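Local coordinates for protein propionate kinase (Francisella tularensis subsp. tularensis, PDB 3KHY) that probably catalyses the reversible, magnesium-dependent transfer of phosphate from ATP to acetate, giving acetyl phosphate, as a homodimeric kinase of the acetokinase family, at residues Y59-F63 and F127-F132; I79-G83 and T380-I384; L104-K108 and I122-R126; L266-C270 and A292-F296. One frame throughout, in Å; residues are numbered along the deposited sequence.

Overall arrangement
From the N terminus, helix 59-72 meets the end of helix 118-131, closing the loop of contact 1. Strand 79-86 leaves inside that loop to meet the C-terminal residues in contact 2, so contacts 1 and 2 cross along the chain. They also touch, Ile82 lying against Cys128 and Phe132. Contact 3, nested inside both, pairs helix 101-109 with the middle of helix 118-131. These three gather round the N-terminal sheet. Contact 4 closes a short helical loop in the second half of the chain; it follows contacts 1 and 3 in series, is nested within contact 2, and lies about 37 to 41 Å, centre to centre, from the others.

Contact 1 (Y59-F63 and F127-F132); sequences YKDVF and FCQQIF
Phe127 lays its ring alongside that of Tyr59, the two planes only 9° apart but slid so far that they barely overlap. The centroids stand 5.3 Å apart, and the closest atoms are Tyr59 CD2 and Phe127 CE2 at 3.4 Å. Phe127 CB sits over one face of the Phe63 ring, offset toward its rim, 4.0 Å from the centroid, a CH-pi contact. The rings of Phe63 and Phe127 are again slid past each other, their planes tilted by 29°. The three rings form an aromatic cluster between two helices whose segments here cross at -50° as they pack against strand 3-9 of the N-terminal sheet, in a domain of the actin-like ATPase type. Phe63 and Cys9 touch there, and Tyr59 OH is hydrogen-bonded to Gly10 O. Cys128 SG approaches the Phe63 ring obliquely, 3.9 Å from CE1, as a sulfur-aromatic contact. Ile131 CD1 lies against Phe63 CB, the isoleucine side chain crossing that of Phe63 at about a right angle. At the outer margin, the CB of Lys60 lies 4.0 Å from Phe127 CE1, while the extended remainder of the lysine leads away from the helix opposite.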
# COMPACT_ATOMS: atom_id res chain seq x y z
N TYR A 59 -29.53 -2.59 -26.65
CA TYR A 59 -29.08 -3.66 -25.79
C TYR A 59 -30.04 -4.83 -25.94
O TYR A 59 -29.64 -5.99 -25.93
CB TYR A 59 -29.07 -3.17 -24.35
CG TYR A 59 -27.98 -3.73 -23.47
CD1 TYR A 59 -26.86 -2.97 -23.15
CD2 TYR A 59 -28.07 -5.01 -22.95
CE1 TYR A 59 -25.86 -3.47 -22.33
CE2 TYR A 59 -27.08 -5.53 -22.13
CZ TYR A 59 -25.98 -4.75 -21.83
OH TYR A 59 -24.99 -5.27 -21.01
N LYS A 60 -31.33 -4.51 -26.10
CA LYS A 60 -32.33 -5.55 -26.35
C LYS A 60 -32.11 -6.23 -27.70
O LYS A 60 -32.27 -7.44 -27.83
CB LYS A 60 -33.75 -4.97 -26.27
CG LYS A 60 -34.83 -6.03 -26.40
CD LYS A 60 -36.21 -5.42 -26.61
CE LYS A 60 -37.26 -6.50 -26.86
NZ LYS A 60 -38.58 -5.94 -27.28
N ASP A 61 -31.76 -5.44 -28.72
CA ASP A 61 -31.45 -5.98 -30.04
C ASP A 61 -30.27 -6.95 -29.97
O ASP A 61 -30.26 -8.00 -30.61
CB ASP A 61 -31.12 -4.86 -31.02
CG ASP A 61 -32.32 -3.97 -31.32
OD1 ASP A 61 -33.46 -4.44 -31.13
OD2 ASP A 61 -32.11 -2.81 -31.74
N VAL A 62 -29.27 -6.59 -29.18
CA VAL A 62 -28.12 -7.46 -28.97
C VAL A 62 -28.57 -8.81 -28.43
O VAL A 62 -28.19 -9.86 -28.94
CB VAL A 62 -27.10 -6.83 -28.02
CG1 VAL A 62 -26.05 -7.85 -27.61
CG2 VAL A 62 -26.46 -5.62 -28.67
N PHE A 63 -29.40 -8.79 -27.39
CA PHE A 63 -29.87 -10.02 -26.79
C PHE A 63 -30.70 -10.89 -27.72
O PHE A 63 -30.60 -12.11 -27.69
CB PHE A 63 -30.63 -9.75 -25.49
CG PHE A 63 -29.74 -9.73 -24.27
CD1 PHE A 63 -29.23 -10.91 -23.76
CD2 PHE A 63 -29.40 -8.54 -23.66
CE1 PHE A 63 -28.40 -10.91 -22.65
CE2 PHE A 63 -28.57 -8.53 -22.55
CZ PHE A 63 -28.07 -9.72 -22.05
N PHE A 127 -32.91 -8.42 -18.56
CA PHE A 127 -33.05 -8.81 -19.96
C PHE A 127 -33.18 -10.33 -20.06
O PHE A 127 -34.01 -10.84 -20.80
CB PHE A 127 -31.87 -8.33 -20.80
CG PHE A 127 -31.96 -6.89 -21.22
CD1 PHE A 127 -33.04 -6.44 -21.97
CD2 PHE A 127 -30.97 -5.98 -20.89
CE1 PHE A 127 -33.13 -5.11 -22.36
CE2 PHE A 127 -31.05 -4.66 -21.27
CZ PHE A 127 -32.13 -4.22 -22.01
N CYS A 128 -32.35 -11.04 -19.30
CA CYS A 128 -32.36 -12.49 -19.35
C CYS A 128 -33.64 -13.09 -18.78
O CYS A 128 -34.09 -14.13 -19.24
CB CYS A 128 -31.13 -13.07 -18.63
SG CYS A 128 -29.61 -12.94 -19.60
N GLN A 129 -34.21 -12.43 -17.77
CA GLN A 129 -35.48 -12.87 -17.22
C GLN A 129 -36.59 -12.77 -18.27
O GLN A 129 -37.49 -13.61 -18.32
CB GLN A 129 -35.86 -12.06 -15.98
CG GLN A 129 -34.96 -12.32 -14.77
CD GLN A 129 -35.40 -11.57 -13.53
OE1 GLN A 129 -35.93 -10.46 -13.61
NE2 GLN A 129 -35.19 -12.18 -12.37
N GLN A 130 -36.51 -11.74 -19.10
CA GLN A 130 -37.50 -11.53 -20.16
C GLN A 130 -37.32 -12.51 -21.31
O GLN A 130 -38.28 -13.09 -21.81
CB GLN A 130 -37.39 -10.11 -20.72
CG GLN A 130 -37.72 -9.01 -19.74
CD GLN A 130 -37.74 -7.65 -20.41
OE1 GLN A 130 -36.88 -7.34 -21.24
NE2 GLN A 130 -38.72 -6.83 -20.05
N ILE A 131 -36.07 -12.67 -21.72
CA ILE A 131 -35.73 -13.37 -22.96
C ILE A 131 -35.53 -14.87 -22.77
O ILE A 131 -35.86 -15.66 -23.66
CB ILE A 131 -34.48 -12.73 -23.60
CG1 ILE A 131 -34.78 -11.26 -23.93
CG2 ILE A 131 -34.05 -13.50 -24.83
CD1 ILE A 131 -33.63 -10.53 -24.55
N PHE A 132 -34.99 -15.27 -21.63
CA PHE A 132 -34.82 -16.69 -21.32
C PHE A 132 -35.53 -17.03 -20.01
O PHE A 132 -34.89 -17.44 -19.04
CB PHE A 132 -33.34 -17.05 -21.23
CG PHE A 132 -32.51 -16.57 -22.40
CD1 PHE A 132 -32.57 -17.21 -23.63
CD2 PHE A 132 -31.65 -15.49 -22.26
CE1 PHE A 132 -31.80 -16.77 -24.70
CE2 PHE A 132 -30.88 -15.05 -23.32
CZ PHE A 132 -30.95 -15.69 -24.54

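Contact 2 (I79-G83 and T380-I384); sequences IVAIG and TQNLI
Apolar contact dominates between Val80 and Ile384, whose side chains meet obliquely near the surface. The CD1 methyl of Ile384 fits against both branches of Val80, 3.4 Å from CG1 and 3.5 Å from CG2, the first tighter than usual for carbons. Ile384 CG1 lies between its own backbone N and carbonyl carbon (chi1 71°), a crowded position that carries CD1 to the strand. Ala81 adds a small methyl to the same patch: its CB is 3.8 Å from Ile384 CD1 and 3.7 Å from Thr380 CG2, so one carbon bridges the last turn of the helix and the C-terminal residue. Thr380 points CG2 at the strand; the methyl is anti to the backbone N, and OG1 sits next to that N (chi1 -63°).

Polar atoms meet the strand without a hydrogen bond across the contact. Thr380 OG1 comes to 3.4 Å from Gly83 CA, a close approach made possible by the absence of a side chain on the glycine, and is hydrogen-bonded instead to Ile376 O, one turn back in its own helix. Gln381 OE1 lies 4.3 Å from Val80 CG1 and is buried here with no partner in the model.

The backbone of the strand is hydrogen-bonded to its sheet neighbours, Ala81 and Gly83 to Leu5, Ile82 to Val138, while Thr380 also touches Ile4 and Val138. The arrangement is thus the end of a helix packed on the face of parallel strands in an alpha/beta sheet: helix 372-382 covers part of the N-terminal domain's sheet with its final turn and C-terminal tail.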
# COMPACT_ATOMS: atom_id res chain seq x y z
N ILE A 79 -29.16 -25.41 -23.30
CA ILE A 79 -28.78 -24.52 -22.21
C ILE A 79 -29.64 -24.77 -20.98
O ILE A 79 -30.86 -24.76 -21.06
CB ILE A 79 -28.87 -23.04 -22.62
CG1 ILE A 79 -27.83 -22.75 -23.70
CG2 ILE A 79 -28.64 -22.13 -21.41
CD1 ILE A 79 -27.96 -21.38 -24.32
N VAL A 80 -29.00 -24.98 -19.83
CA VAL A 80 -29.71 -25.30 -18.60
C VAL A 80 -29.72 -24.15 -17.59
O VAL A 80 -30.53 -24.14 -16.67
CB VAL A 80 -29.15 -26.57 -17.93
CG1 VAL A 80 -27.71 -26.36 -17.51
CG2 VAL A 80 -29.99 -26.97 -16.74
N ALA A 81 -28.82 -23.19 -17.76
CA ALA A 81 -28.79 -22.04 -16.87
C ALA A 81 -27.92 -20.91 -17.42
O ALA A 81 -27.18 -21.10 -18.38
CB ALA A 81 -28.31 -22.44 -15.48
N ILE A 82 -28.04 -19.74 -16.79
CA ILE A 82 -27.24 -18.57 -17.15
C ILE A 82 -26.41 -18.10 -15.96
O ILE A 82 -26.95 -17.87 -14.87
CB ILE A 82 -28.13 -17.41 -17.63
CG1 ILE A 82 -29.01 -17.86 -18.80
CG2 ILE A 82 -27.29 -16.20 -18.02
CD1 ILE A 82 -30.06 -16.85 -19.18
N GLY A 83 -25.10 -17.96 -16.15
CA GLY A 83 -24.23 -17.45 -15.10
C GLY A 83 -23.75 -16.05 -15.42
O GLY A 83 -23.25 -15.80 -16.51
N THR A 380 -22.17 -22.10 -11.47
CA THR A 380 -23.58 -22.07 -11.84
C THR A 380 -24.18 -23.48 -11.82
O THR A 380 -25.21 -23.71 -11.20
CB THR A 380 -23.77 -21.42 -13.23
OG1 THR A 380 -23.32 -20.06 -13.18
CG2 THR A 380 -25.24 -21.46 -13.67
N GLN A 381 -23.51 -24.41 -12.49
CA GLN A 381 -23.91 -25.81 -12.50
C GLN A 381 -24.11 -26.34 -11.07
O GLN A 381 -25.05 -27.09 -10.80
CB GLN A 381 -22.84 -26.64 -13.21
CG GLN A 381 -23.05 -28.15 -13.14
CD GLN A 381 -24.22 -28.61 -13.98
OE1 GLN A 381 -24.63 -27.93 -14.92
NE2 GLN A 381 -24.75 -29.78 -13.66
N ASN A 382 -23.22 -25.94 -10.17
CA ASN A 382 -23.27 -26.41 -8.79
C ASN A 382 -24.58 -26.05 -8.08
O ASN A 382 -24.98 -26.74 -7.15
CB ASN A 382 -22.08 -25.85 -8.00
CG ASN A 382 -22.02 -26.38 -6.59
OD1 ASN A 382 -21.99 -25.62 -5.62
ND2 ASN A 382 -22.01 -27.70 -6.45
N LEU A 383 -25.24 -24.99 -8.54
CA LEU A 383 -26.45 -24.50 -7.88
C LEU A 383 -27.77 -24.91 -8.54
O LEU A 383 -28.83 -24.54 -8.05
CB LEU A 383 -26.42 -22.98 -7.77
CG LEU A 383 -25.36 -22.36 -6.87
CD1 LEU A 383 -25.35 -20.85 -7.05
CD2 LEU A 383 -25.64 -22.73 -5.42
N ILE A 384 -27.71 -25.65 -9.65
CA ILE A 384 -28.94 -25.99 -10.37
C ILE A 384 -29.22 -27.49 -10.38
O ILE A 384 -28.78 -28.22 -9.49
CB ILE A 384 -28.91 -25.49 -11.83
CG1 ILE A 384 -27.91 -26.30 -12.65
CG2 ILE A 384 -28.59 -23.99 -11.88
CD1 ILE A 384 -27.90 -25.93 -14.11

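Contact 3 (L104-K108 and I122-R126); sequences LEKIK and IEGIR
Two helices following each other in the chain, 101-109 and 118-131, form an antiparallel hairpin here, joined by a short connection and packed beside strand 137-141 in the N-terminal domain of this acetokinase-family enzyme. Over these segments the helix axes run at 153° and approach to 11.7 Å, a spacing filled by branched aliphatic side chains. Ile122 is the main one on the second helix. Its longer branch extends to the first helix, where CG1 lies 3.7 Å from Ile107 CG2. The two isoleucines slide past each other in opposite directions, as do Leu104 and Ile125 a turn along. At its end, Ile122 CD1 rests 3.7 Å from Lys108 CA, against the backbone as much as the side chain, and the Ile122 side chain crosses that of Lys108 at about a right angle. Leu104 CD2 makes a looser contact with Ile125 CD1 at 4.2 Å. Behind them, Ile107 touches Ala139 and Phe141 of the strand, and Ile125 touches Ile99, so the apolar layer between the helices continues into the protein.

The outer margin is polar and exposed. Lys108 bends at its third and fourth torsions (chi3 -80°, chi4 65°), folding its ammonium group back toward the second helix, whereas Arg126 is extended from CG to NE. Two like charges are thereby set close together, a mutual repulsion that solvent probably screens. Ile122 CG2 covers one face of the Arg126 guanidinium, 3.5 Å above its plane, and Lys108 NZ approaches that group obliquely, 3.3 Å from NH2.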
# COMPACT_ATOMS: atom_id res chain seq x y z
N LEU A 104 -31.15 -10.26 -5.62
CA LEU A 104 -31.17 -9.05 -6.43
C LEU A 104 -31.18 -7.78 -5.59
O LEU A 104 -30.52 -6.79 -5.93
CB LEU A 104 -32.37 -9.04 -7.38
CG LEU A 104 -32.13 -9.62 -8.77
CD1 LEU A 104 -33.35 -9.40 -9.64
CD2 LEU A 104 -30.89 -8.99 -9.39
N GLU A 105 -31.93 -7.78 -4.49
CA GLU A 105 -31.93 -6.65 -3.57
C GLU A 105 -30.52 -6.39 -3.05
O GLU A 105 -30.06 -5.25 -3.01
CB GLU A 105 -32.89 -6.88 -2.40
CG GLU A 105 -34.37 -6.85 -2.78
CD GLU A 105 -35.29 -7.07 -1.58
OE1 GLU A 105 -34.81 -7.00 -0.43
OE2 GLU A 105 -36.50 -7.30 -1.81
N LYS A 106 -29.85 -7.46 -2.64
CA LYS A 106 -28.49 -7.37 -2.11
C LYS A 106 -27.50 -6.84 -3.14
O LYS A 106 -26.68 -5.97 -2.85
CB LYS A 106 -28.03 -8.72 -1.58
CG LYS A 106 -28.79 -9.22 -0.37
CD LYS A 106 -28.25 -10.56 0.06
CE LYS A 106 -29.04 -11.15 1.21
NZ LYS A 106 -28.55 -12.52 1.52
N ILE A 107 -27.57 -7.39 -4.36
CA ILE A 107 -26.73 -6.89 -5.44
C ILE A 107 -26.96 -5.40 -5.65
O ILE A 107 -26.01 -4.63 -5.84
CB ILE A 107 -27.02 -7.63 -6.76
CG1 ILE A 107 -26.59 -9.09 -6.64
CG2 ILE A 107 -26.28 -6.96 -7.92
CD1 ILE A 107 -26.94 -9.94 -7.84
N LYS A 108 -28.22 -4.98 -5.60
CA LYS A 108 -28.55 -3.58 -5.78
C LYS A 108 -27.92 -2.71 -4.68
O LYS A 108 -27.55 -1.57 -4.92
CB LYS A 108 -30.07 -3.40 -5.81
CG LYS A 108 -30.54 -1.95 -5.79
CD LYS A 108 -32.06 -1.84 -5.86
CE LYS A 108 -32.59 -2.00 -7.29
NZ LYS A 108 -32.36 -3.35 -7.88
N ILE A 122 -27.22 -5.86 -13.22
CA ILE A 122 -28.62 -6.04 -12.87
C ILE A 122 -29.51 -5.99 -14.11
O ILE A 122 -30.35 -6.87 -14.32
CB ILE A 122 -29.07 -5.02 -11.82
CG1 ILE A 122 -28.47 -5.38 -10.46
CG2 ILE A 122 -30.59 -4.95 -11.74
CD1 ILE A 122 -28.62 -4.30 -9.41
N GLU A 123 -29.31 -4.97 -14.95
CA GLU A 123 -30.09 -4.84 -16.18
C GLU A 123 -29.96 -6.06 -17.08
O GLU A 123 -30.94 -6.52 -17.66
CB GLU A 123 -29.68 -3.59 -16.95
CG GLU A 123 -30.26 -2.32 -16.34
CD GLU A 123 -29.33 -1.13 -16.50
OE1 GLU A 123 -28.39 -1.22 -17.32
OE2 GLU A 123 -29.54 -0.12 -15.79
N GLY A 124 -28.74 -6.58 -17.19
CA GLY A 124 -28.48 -7.77 -17.99
C GLY A 124 -29.29 -8.94 -17.47
O GLY A 124 -29.86 -9.72 -18.24
N ILE A 125 -29.34 -9.07 -16.15
CA ILE A 125 -30.11 -10.12 -15.51
C ILE A 125 -31.59 -9.99 -15.86
O ILE A 125 -32.26 -10.98 -16.15
CB ILE A 125 -29.91 -10.08 -13.97
CG1 ILE A 125 -28.48 -10.52 -13.62
CG2 ILE A 125 -30.93 -10.96 -13.26
CD1 ILE A 125 -28.13 -10.39 -12.16
N ARG A 126 -32.09 -8.76 -15.86
CA ARG A 126 -33.49 -8.50 -16.20
C ARG A 126 -33.81 -8.82 -17.66
O ARG A 126 -34.84 -9.42 -17.97
CB ARG A 126 -33.89 -7.07 -15.84
CG ARG A 126 -34.08 -6.87 -14.33
CD ARG A 126 -34.01 -5.41 -13.94
NE ARG A 126 -34.17 -5.23 -12.50
CZ ARG A 126 -34.04 -4.05 -11.88
NH1 ARG A 126 -33.75 -2.97 -12.58
NH2 ARG A 126 -34.20 -3.97 -10.56

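Contact 4 (L266-C270 and A292-F296); sequences LLGIC and AIEIF
Ile269 CG2 stands anti to the backbone N and CG1 anti to the carbonyl carbon (chi1 -58°), an arrangement that sends both branches toward the opposing helix. CG2 presses on Ala292, 3.6 Å from its CB, while CD1 continues to meet Ile295 CD1 tip to tip at 4.0 Å. The small Ala292 lets the backbones come near each other, with CA atoms of Ile269 and Ala292 only 5.7 Å apart. Its methyl is flanked as well by Cys270, whose SG lies 4.0 Å from Ala292 CB, and by Leu266, whose CD2 is 4.1 Å from the same carbon.

Phe296 has its ring carried toward helix 265-270 by a CG anti to the backbone N (chi1 177°). There Leu266 CD2 approaches the ring obliquely, 4.0 Å from CD2 of the phenylalanine. Leu266 and Phe296 also touch Met275, and Cys270 touches Val278, so helix 275-283 covers one margin of the contact. On another, Ile269 packs on Ala157 and Ile295 on Tyr152, both of the second subunit.

Every touching residue is at least partly buried and no hydrogen bond crosses. This is apolar packing of two helices, whose segments here run at 137° to each other, in the C-terminal half of an actin-like ATPase fold; it lies at the dimer interface and beside Met275 and Ile323, residues predicted to bind ATP.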
# COMPACT_ATOMS: atom_id res chain seq x y z
N LEU A 266 1.50 1.23 -16.60
CA LEU A 266 2.49 1.20 -17.69
C LEU A 266 2.32 2.38 -18.64
O LEU A 266 3.30 2.99 -19.10
CB LEU A 266 2.38 -0.12 -18.47
CG LEU A 266 2.52 -1.42 -17.67
CD1 LEU A 266 2.24 -2.64 -18.55
CD2 LEU A 266 3.91 -1.50 -17.09
N LEU A 267 1.07 2.71 -18.94
CA LEU A 267 0.76 3.81 -19.85
C LEU A 267 1.36 5.11 -19.31
O LEU A 267 2.01 5.85 -20.05
CB LEU A 267 -0.75 3.96 -20.01
CG LEU A 267 -1.20 5.11 -20.92
CD1 LEU A 267 -0.63 4.98 -22.36
CD2 LEU A 267 -2.73 5.21 -20.95
N GLY A 268 1.13 5.38 -18.03
CA GLY A 268 1.65 6.59 -17.41
C GLY A 268 3.17 6.63 -17.41
O GLY A 268 3.77 7.65 -17.73
N ILE A 269 3.79 5.52 -17.05
CA ILE A 269 5.25 5.47 -16.97
C ILE A 269 5.94 5.63 -18.33
O ILE A 269 6.87 6.43 -18.47
CB ILE A 269 5.76 4.16 -16.34
CG1 ILE A 269 5.18 3.97 -14.93
CG2 ILE A 269 7.29 4.12 -16.29
CD1 ILE A 269 5.32 2.52 -14.43
N CYS A 270 5.49 4.89 -19.34
CA CYS A 270 6.24 4.83 -20.58
C CYS A 270 5.46 5.14 -21.86
O CYS A 270 6.04 5.14 -22.95
CB CYS A 270 6.94 3.48 -20.72
SG CYS A 270 5.84 2.11 -21.17
N ALA A 292 9.51 0.98 -16.74
CA ALA A 292 8.15 0.54 -16.48
C ALA A 292 8.15 -0.94 -16.08
O ALA A 292 7.43 -1.35 -15.17
CB ALA A 292 7.27 0.76 -17.71
N ILE A 293 8.97 -1.73 -16.77
CA ILE A 293 9.08 -3.16 -16.45
C ILE A 293 9.73 -3.39 -15.09
O ILE A 293 9.31 -4.28 -14.36
CB ILE A 293 9.83 -3.92 -17.57
CG1 ILE A 293 8.93 -4.05 -18.81
CG2 ILE A 293 10.26 -5.31 -17.10
CD1 ILE A 293 9.65 -4.60 -20.05
N GLU A 294 10.75 -2.59 -14.76
CA GLU A 294 11.38 -2.68 -13.44
C GLU A 294 10.37 -2.32 -12.35
O GLU A 294 10.23 -3.04 -11.37
CB GLU A 294 12.61 -1.76 -13.33
CG GLU A 294 13.77 -2.16 -14.25
CD GLU A 294 14.21 -3.58 -14.01
OE1 GLU A 294 14.73 -3.86 -12.90
OE2 GLU A 294 14.03 -4.43 -14.91
N ILE A 295 9.66 -1.20 -12.52
CA ILE A 295 8.68 -0.80 -11.49
C ILE A 295 7.61 -1.89 -11.34
O ILE A 295 7.28 -2.31 -10.24
CB ILE A 295 8.06 0.56 -11.82
CG1 ILE A 295 9.15 1.64 -11.80
CG2 ILE A 295 6.97 0.92 -10.82
CD1 ILE A 295 8.66 3.01 -12.28
N PHE A 296 7.06 -2.35 -12.46
CA PHE A 296 6.03 -3.39 -12.45
C PHE A 296 6.54 -4.66 -11.77
O PHE A 296 5.90 -5.19 -10.85
CB PHE A 296 5.64 -3.65 -13.91
CG PHE A 296 4.64 -4.76 -14.13
CD1 PHE A 296 5.04 -6.09 -14.14
CD2 PHE A 296 3.32 -4.46 -14.46
CE1 PHE A 296 4.14 -7.11 -14.39
CE2 PHE A 296 2.41 -5.48 -14.72
CZ PHE A 296 2.81 -6.80 -14.69